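PTS system, nitrogen regulatory IIA protein (Neisseria meningitidis, PDB 2A0J) probably takes part in phosphoryl transfer within a regulatory branch of the phosphotransferase system, as a type 2 IIA protein linked to nitrogen regulation. Local coordinates at residues L54-L59 with D90-K95; A64-R69 with S98-L103. All coordinates share one frame; numbering follows the deposited sequence.

Along the chain the segments alternate: 54-59 of interaction 1, 64-69 of interaction 2, then 90-95 and 98-103. Interaction 1 joins two loops at the surface, one leading into strand 63-70 and the other into strand 97-106. Interaction 2 joins those two strands near the centre of the chain, at one margin of a mixed four-stranded sheet. The contacts, about 12 Å apart between centres, also touch: T57 O lies 3.0 Å from I65 N, a probable hydrogen bond, and L59 packs on I65. The same strand pair is thus tied at its core and again through its preceding loops, and interaction 2 contains H67, the probable phosphorylation site.

Interaction 1. Residues L54-L59 with D90-K95; sequences LGSTGL and DAPDGK
S56 lies over one face of the flat D90-A91 peptide, and G58 O lies at the edge of the P92 ring, outside its CD-CG bond. At the peptide, S56 CB is 3.2 Å from D90 O, and S56 OG stands above the same peptide, slightly closer to D90 O than to A91 CA. The 3.4 Å separation of S56 OG and D90 O has a poor angle for hydrogen bonding, as expected for a hydroxyl above a peptide plane. G58 O is 3.0 Å from P92 CD and almost as near to CG, so it meets the ring's C-H groups. Since CD adjoins the proline nitrogen, its C-H bonds are probably polar enough to make this approach mildly favourable. G58 has no side chain on the side facing A91 and P92, and the backbones come within 4.8 Å, measured from G58 CA to A91 CA.

Each loop is also braced internally. S56 OG, anti to its backbone N (chi1 -175°), accepts from G58 N at 3.2 Å with an N-H...O angle of 152°, an ST turn. In the other loop, A91 to G94 form a type I beta turn with a weak closing bond, and D93 OD1 accepts from K95 N at 3.1 Å, an Asx turn. L59 turns from P92 toward A121 and F124 of helix 110-124.

Chemically, the direct contact of 54-59 with 90-95 is van der Waals and weakly polar; the conventional hydrogen bonds between the two loops are made by S56 OG to F89 O and by D93 OD2 to Q61 N, one partner of each just beyond the segments. Their relative position therefore probably owes more to shape and to those two flanking bonds than to polar contacts between the segments.

Interaction 2. Residues A64-R69 with S98-L103; sequences AIPHGR and SLIFIL
P66 O is gripped twice by the neighbouring strand: L103 N donates a 3.0 Å hydrogen bond to it in the carbonyl plane, and I102 CA brings a C-H to within 3.2 Å of the same oxygen. L103 O is held likewise, by G68 N at 3.0 Å and by a CA-H...O contact from H67. Further back, F101 N bonds A64 O almost straight, with an N-H...O angle of 177°, while the bond from A64 N to L99 O is weak. Together with the bridges A64-I100 and H67-L103, these bonds define a parallel pair of strands whose end-to-end directions differ by 15°.

The ladder lacks one rung at P66, whose nitrogen has no hydrogen to offer F101 O. That oxygen instead meets P66 CD at 3.1 Å and a C-H from I65 CA. The proline ring also crosses I100 at about a right angle, its CD 3.5 Å from I100 CG2; T57 and F89 pack on P66 too. I65 reaches L117 and F124 of helix 110-124, and F101 reaches L120, which places that helix against the sheet.

H67 CB sits beside L103 CB, but the ring turns back over its own strand. With CG between the backbone N and the carbonyl carbon (chi1 55°), ND1 donates to I65 O at 2.7 Å, and that oxygen lies in the ring plane. The sequence AIPHG fits the type 2 IIA histidine signature, so H67 is probably the phosphoryl acceptor. Its backbone is held through the bonds of P66 O and G68 N on either side in sequence, and its ring rotation by I65 O, which commits ND1 and is consistent with NE2 being the atom presented for transfer.

Interaction 1. Residues L54-L59 with D90-K95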
ATOM      1  N   LEU A  54      11.157  -9.727  -6.075  1.00 12.48           N
ATOM      2  CA  LEU A  54      10.618 -10.854  -6.819  1.00 21.29           C
ATOM      3  C   LEU A  54       9.837 -10.398  -8.043  1.00 26.63           C
ATOM      4  O   LEU A  54       9.639 -11.166  -8.976  1.00 30.10           O
ATOM      5  CB  LEU A  54       9.707 -11.695  -5.925  1.00 12.32           C
ATOM      6  CG  LEU A  54      10.287 -12.288  -4.641  1.00 11.81           C
ATOM      7  CD1 LEU A  54       9.322 -13.348  -4.136  1.00  9.31           C
ATOM      8  CD2 LEU A  54      11.663 -12.904  -4.897  1.00 12.17           C
ATOM      9  N   GLY A  55       9.391  -9.146  -8.027  1.00 29.69           N
ATOM     10  CA  GLY A  55       8.635  -8.612  -9.145  1.00 26.51           C
ATOM     11  C   GLY A  55       7.636  -7.555  -8.706  1.00 21.82           C
ATOM     12  O   GLY A  55       7.144  -7.589  -7.579  1.00 22.20           O
ATOM     13  N   SER A  56       7.332  -6.627  -9.609  1.00 12.87           N
ATOM     14  CA  SER A  56       6.399  -5.542  -9.337  1.00 17.91           C
ATOM     15  C   SER A  56       5.073  -5.980  -8.727  1.00 18.94           C
ATOM     16  O   SER A  56       4.427  -6.923  -9.195  1.00 20.05           O
ATOM     17  CB  SER A  56       6.112  -4.754 -10.618  1.00 12.63           C
ATOM     18  OG  SER A  56       5.302  -3.620 -10.341  1.00 18.35           O
ATOM     19  N   THR A  57       4.670  -5.269  -7.679  1.00 16.00           N
ATOM     20  CA  THR A  57       3.420  -5.552  -6.998  1.00 13.01           C
ATOM     21  C   THR A  57       2.331  -4.691  -7.597  1.00  8.48           C
ATOM     22  O   THR A  57       1.269  -4.525  -7.012  1.00 13.88           O
ATOM     23  CB  THR A  57       3.529  -5.293  -5.478  1.00 16.40           C
ATOM     24  OG1 THR A  57       4.195  -4.043  -5.237  1.00 20.21           O
ATOM     25  CG2 THR A  57       4.313  -6.414  -4.822  1.00 18.74           C
ATOM     26  N   GLY A  58       2.616  -4.142  -8.776  1.00 15.81           N
ATOM     27  CA  GLY A  58       1.646  -3.329  -9.484  1.00 13.11           C
ATOM     28  C   GLY A  58       0.585  -4.246 -10.063  1.00 15.77           C
ATOM     29  O   GLY A  58       0.903  -5.293 -10.629  1.00 14.28           O
ATOM     30  N   LEU A  59      -0.679  -3.865  -9.917  1.00 19.44           N
ATOM     31  CA  LEU A  59      -1.785  -4.677 -10.418  1.00 19.00           C
ATOM     32  C   LEU A  59      -2.192  -4.263 -11.821  1.00 20.43           C
ATOM     33  O   LEU A  59      -2.977  -4.945 -12.476  1.00 18.80           O
ATOM     34  CB  LEU A  59      -2.994  -4.543  -9.490  1.00 21.37           C
ATOM     35  CG  LEU A  59      -2.845  -5.007  -8.040  1.00 16.86           C
ATOM     36  CD1 LEU A  59      -4.087  -4.610  -7.262  1.00 17.89           C
ATOM     37  CD2 LEU A  59      -2.639  -6.512  -7.997  1.00 18.76           C
ATOM     38  N   ASP A  90       7.304  -0.182 -12.746  1.00 13.20           N
ATOM     39  CA  ASP A  90       7.682  -1.418 -13.413  1.00 13.09           C
ATOM     40  C   ASP A  90       6.456  -2.334 -13.474  1.00 20.22           C
ATOM     41  O   ASP A  90       6.576  -3.557 -13.508  1.00 16.80           O
ATOM     42  CB  ASP A  90       8.826  -2.102 -12.652  1.00 19.87           C
ATOM     43  CG  ASP A  90       9.977  -1.141 -12.327  1.00 36.42           C
ATOM     44  OD1 ASP A  90       9.896  -0.414 -11.309  1.00 39.81           O
ATOM     45  OD2 ASP A  90      10.960  -1.098 -13.101  1.00 36.28           O
ATOM     46  N   ALA A  91       5.277  -1.713 -13.494  1.00 18.31           N
ATOM     47  CA  ALA A  91       3.997  -2.418 -13.541  1.00 19.17           C
ATOM     48  C   ALA A  91       3.843  -3.403 -14.702  1.00 23.03           C
ATOM     49  O   ALA A  91       4.528  -3.296 -15.721  1.00 21.34           O
ATOM     50  CB  ALA A  91       2.862  -1.407 -13.577  1.00 15.79           C
ATOM     51  N   PRO A  92       2.915  -4.370 -14.560  1.00 24.22           N
ATOM     52  CA  PRO A  92       2.617  -5.407 -15.558  1.00 22.25           C
ATOM     53  C   PRO A  92       2.099  -4.905 -16.910  1.00 18.49           C
ATOM     54  O   PRO A  92       2.183  -5.628 -17.905  1.00 23.29           O
ATOM     55  CB  PRO A  92       1.587  -6.291 -14.845  1.00 23.52           C
ATOM     56  CG  PRO A  92       1.907  -6.111 -13.414  1.00 30.59           C
ATOM     57  CD  PRO A  92       2.158  -4.626 -13.322  1.00 20.54           C
ATOM     58  N   ASP A  93       1.545  -3.694 -16.952  1.00 12.57           N
ATOM     59  CA  ASP A  93       1.048  -3.153 -18.219  1.00 19.98           C
ATOM     60  C   ASP A  93       1.843  -1.954 -18.768  1.00 26.13           C
ATOM     61  O   ASP A  93       1.467  -1.362 -19.780  1.00 28.07           O
ATOM     62  CB  ASP A  93      -0.442  -2.781 -18.117  1.00 17.52           C
ATOM     63  CG  ASP A  93      -0.755  -1.810 -16.969  1.00 33.97           C
ATOM     64  OD1 ASP A  93       0.119  -1.018 -16.554  1.00 26.19           O
ATOM     65  OD2 ASP A  93      -1.908  -1.831 -16.495  1.00 43.03           O
ATOM     66  N   GLY A  94       2.935  -1.598 -18.098  1.00 23.40           N
ATOM     67  CA  GLY A  94       3.760  -0.490 -18.556  1.00 25.52           C
ATOM     68  C   GLY A  94       3.366   0.911 -18.105  1.00 25.39           C
ATOM     69  O   GLY A  94       4.107   1.867 -18.337  1.00 25.18           O
ATOM     70  N   LYS A  95       2.209   1.049 -17.470  1.00 20.15           N
ATOM     71  CA  LYS A  95       1.761   2.361 -17.013  1.00 23.08           C
ATOM     72  C   LYS A  95       2.211   2.637 -15.589  1.00 22.56           C
ATOM     73  O   LYS A  95       2.223   1.736 -14.752  1.00 23.76           O
ATOM     74  CB  LYS A  95       0.235   2.463 -17.068  1.00 29.86           C
ATOM     75  CG  LYS A  95      -0.378   2.256 -18.444  1.00 33.58           C
ATOM     76  CD  LYS A  95      -1.893   2.392 -18.379  1.00 34.68           C
ATOM     77  CE  LYS A  95      -2.539   2.053 -19.707  1.00 39.71           C
ATOM     78  NZ  LYS A  95      -2.290   0.630 -20.086  1.00 60.25           N
TER

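Interaction 2. Residues A64-R69 with S98-L103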
ATOM      1  N   ALA A  64      -1.145  -0.407  -7.249  1.00 19.60           N
ATOM      2  CA  ALA A  64      -0.121  -1.323  -6.758  1.00 14.61           C
ATOM      3  C   ALA A  64      -0.401  -1.670  -5.294  1.00 17.94           C
ATOM      4  O   ALA A  64      -1.085  -0.926  -4.581  1.00 15.43           O
ATOM      5  CB  ALA A  64       1.268  -0.692  -6.901  1.00  6.54           C
ATOM      6  N   ILE A  65       0.137  -2.801  -4.852  1.00  9.07           N
ATOM      7  CA  ILE A  65      -0.050  -3.267  -3.483  1.00  7.95           C
ATOM      8  C   ILE A  65       1.237  -3.832  -2.899  1.00 10.87           C
ATOM      9  O   ILE A  65       1.365  -5.039  -2.717  1.00 10.63           O
ATOM     10  CB  ILE A  65      -1.131  -4.372  -3.407  1.00 19.19           C
ATOM     11  CG1 ILE A  65      -0.879  -5.421  -4.499  1.00 34.04           C
ATOM     12  CG2 ILE A  65      -2.518  -3.761  -3.536  1.00 21.04           C
ATOM     13  CD1 ILE A  65      -1.709  -6.682  -4.362  1.00 34.92           C
ATOM     14  N   PRO A  66       2.215  -2.963  -2.596  1.00  7.82           N
ATOM     15  CA  PRO A  66       3.469  -3.470  -2.030  1.00  8.03           C
ATOM     16  C   PRO A  66       3.166  -4.111  -0.673  1.00 16.69           C
ATOM     17  O   PRO A  66       2.344  -3.596   0.086  1.00 17.37           O
ATOM     18  CB  PRO A  66       4.328  -2.205  -1.883  1.00  7.17           C
ATOM     19  CG  PRO A  66       3.713  -1.218  -2.827  1.00  3.91           C
ATOM     20  CD  PRO A  66       2.239  -1.494  -2.711  1.00 12.49           C
ATOM     21  N   HIS A  67       3.815  -5.226  -0.358  1.00 20.57           N
ATOM     22  CA  HIS A  67       3.573  -5.871   0.931  1.00 20.26           C
ATOM     23  C   HIS A  67       4.756  -6.717   1.423  1.00 24.01           C
ATOM     24  O   HIS A  67       5.658  -7.053   0.651  1.00 25.63           O
ATOM     25  CB  HIS A  67       2.301  -6.732   0.860  1.00 23.32           C
ATOM     26  CG  HIS A  67       2.307  -7.741  -0.247  1.00 13.10           C
ATOM     27  ND1 HIS A  67       1.981  -7.424  -1.548  1.00 13.16           N
ATOM     28  CD2 HIS A  67       2.619  -9.060  -0.250  1.00  8.13           C
ATOM     29  CE1 HIS A  67       2.090  -8.503  -2.303  1.00 19.89           C
ATOM     30  NE2 HIS A  67       2.476  -9.509  -1.539  1.00 21.16           N
ATOM     31  N   GLY A  68       4.742  -7.057   2.710  1.00 19.97           N
ATOM     32  CA  GLY A  68       5.812  -7.851   3.291  1.00 13.77           C
ATOM     33  C   GLY A  68       5.454  -8.460   4.639  1.00 18.09           C
ATOM     34  O   GLY A  68       4.578  -7.967   5.347  1.00 22.87           O
ATOM     35  N   ARG A  69       6.138  -9.543   4.996  1.00 13.17           N
ATOM     36  CA  ARG A  69       5.884 -10.226   6.253  1.00 16.24           C
ATOM     37  C   ARG A  69       7.149 -10.213   7.110  1.00 18.73           C
ATOM     38  O   ARG A  69       8.252 -10.021   6.605  1.00 16.87           O
ATOM     39  CB  ARG A  69       5.458 -11.674   5.985  1.00 22.99           C
ATOM     40  CG  ARG A  69       4.487 -11.844   4.819  1.00 43.54           C
ATOM     41  CD  ARG A  69       4.116 -13.308   4.586  1.00 33.55           C
ATOM     42  NE  ARG A  69       3.681 -13.559   3.211  1.00 56.94           N
ATOM     43  CZ  ARG A  69       2.544 -13.120   2.672  1.00 71.95           C
ATOM     44  NH1 ARG A  69       1.690 -12.396   3.384  1.00 82.25           N
ATOM     45  NH2 ARG A  69       2.259 -13.404   1.407  1.00 67.63           N
ATOM     46  N   SER A  98      -0.316   5.730  -9.366  1.00  9.97           N
ATOM     47  CA  SER A  98      -0.633   6.886  -8.525  1.00 10.76           C
ATOM     48  C   SER A  98      -1.366   6.484  -7.250  1.00 13.61           C
ATOM     49  O   SER A  98      -1.549   7.295  -6.340  1.00 16.31           O
ATOM     50  CB  SER A  98      -1.482   7.900  -9.303  1.00  3.72           C
ATOM     51  OG  SER A  98      -0.719   8.557 -10.307  1.00 10.96           O
ATOM     52  N   LEU A  99      -1.792   5.229  -7.193  1.00 15.74           N
ATOM     53  CA  LEU A  99      -2.500   4.722  -6.026  1.00 13.73           C
ATOM     54  C   LEU A  99      -1.740   3.548  -5.415  1.00 12.00           C
ATOM     55  O   LEU A  99      -1.664   2.470  -6.003  1.00 15.88           O
ATOM     56  CB  LEU A  99      -3.918   4.316  -6.423  1.00  5.22           C
ATOM     57  CG  LEU A  99      -4.721   5.485  -7.009  1.00 14.78           C
ATOM     58  CD1 LEU A  99      -6.181   5.092  -7.179  1.00 28.01           C
ATOM     59  CD2 LEU A  99      -4.605   6.692  -6.095  1.00  3.60           C
ATOM     60  N   ILE A 100      -1.176   3.767  -4.232  1.00 14.15           N
ATOM     61  CA  ILE A 100      -0.392   2.731  -3.566  1.00 22.79           C
ATOM     62  C   ILE A 100      -0.912   2.303  -2.185  1.00 22.40           C
ATOM     63  O   ILE A 100      -1.028   3.120  -1.271  1.00 20.55           O
ATOM     64  CB  ILE A 100       1.108   3.177  -3.401  1.00 21.21           C
ATOM     65  CG1 ILE A 100       1.677   3.669  -4.738  1.00 13.56           C
ATOM     66  CG2 ILE A 100       1.956   2.011  -2.895  1.00  5.20           C
ATOM     67  CD1 ILE A 100       1.308   5.095  -5.095  1.00 11.32           C
ATOM     68  N   PHE A 101      -1.224   1.016  -2.042  1.00 17.66           N
ATOM     69  CA  PHE A 101      -1.674   0.481  -0.760  1.00 16.14           C
ATOM     70  C   PHE A 101      -0.579  -0.469  -0.235  1.00 14.17           C
ATOM     71  O   PHE A 101      -0.272  -1.480  -0.867  1.00  5.93           O
ATOM     72  CB  PHE A 101      -3.010  -0.267  -0.912  1.00 12.20           C
ATOM     73  CG  PHE A 101      -3.662  -0.612   0.403  1.00 13.55           C
ATOM     74  CD1 PHE A 101      -3.104  -1.575   1.246  1.00 32.39           C
ATOM     75  CD2 PHE A 101      -4.802   0.064   0.826  1.00 12.15           C
ATOM     76  CE1 PHE A 101      -3.669  -1.856   2.494  1.00 23.97           C
ATOM     77  CE2 PHE A 101      -5.378  -0.207   2.076  1.00 17.07           C
ATOM     78  CZ  PHE A 101      -4.809  -1.168   2.909  1.00 22.12           C
ATOM     79  N   ILE A 102       0.018  -0.131   0.909  1.00 15.07           N
ATOM     80  CA  ILE A 102       1.078  -0.958   1.491  1.00 14.35           C
ATOM     81  C   ILE A 102       0.548  -1.767   2.658  1.00  9.81           C
ATOM     82  O   ILE A 102      -0.220  -1.262   3.468  1.00 16.24           O
ATOM     83  CB  ILE A 102       2.264  -0.118   2.020  1.00 15.09           C
ATOM     84  CG1 ILE A 102       2.685   0.931   0.989  1.00 15.54           C
ATOM     85  CG2 ILE A 102       3.432  -1.034   2.347  1.00 19.08           C
ATOM     86  CD1 ILE A 102       1.815   2.188   0.989  1.00 16.89           C
ATOM     87  N   LEU A 103       0.965  -3.024   2.742  1.00 14.28           N
ATOM     88  CA  LEU A 103       0.533  -3.904   3.821  1.00 17.32           C
ATOM     89  C   LEU A 103       1.685  -4.682   4.449  1.00 19.09           C
ATOM     90  O   LEU A 103       2.451  -5.337   3.744  1.00 26.34           O
ATOM     91  CB  LEU A 103      -0.503  -4.906   3.312  1.00 17.71           C
ATOM     92  CG  LEU A 103      -1.018  -5.851   4.406  1.00 29.04           C
ATOM     93  CD1 LEU A 103      -1.812  -5.047   5.425  1.00 29.37           C
ATOM     94  CD2 LEU A 103      -1.883  -6.944   3.813  1.00 13.13           C
TER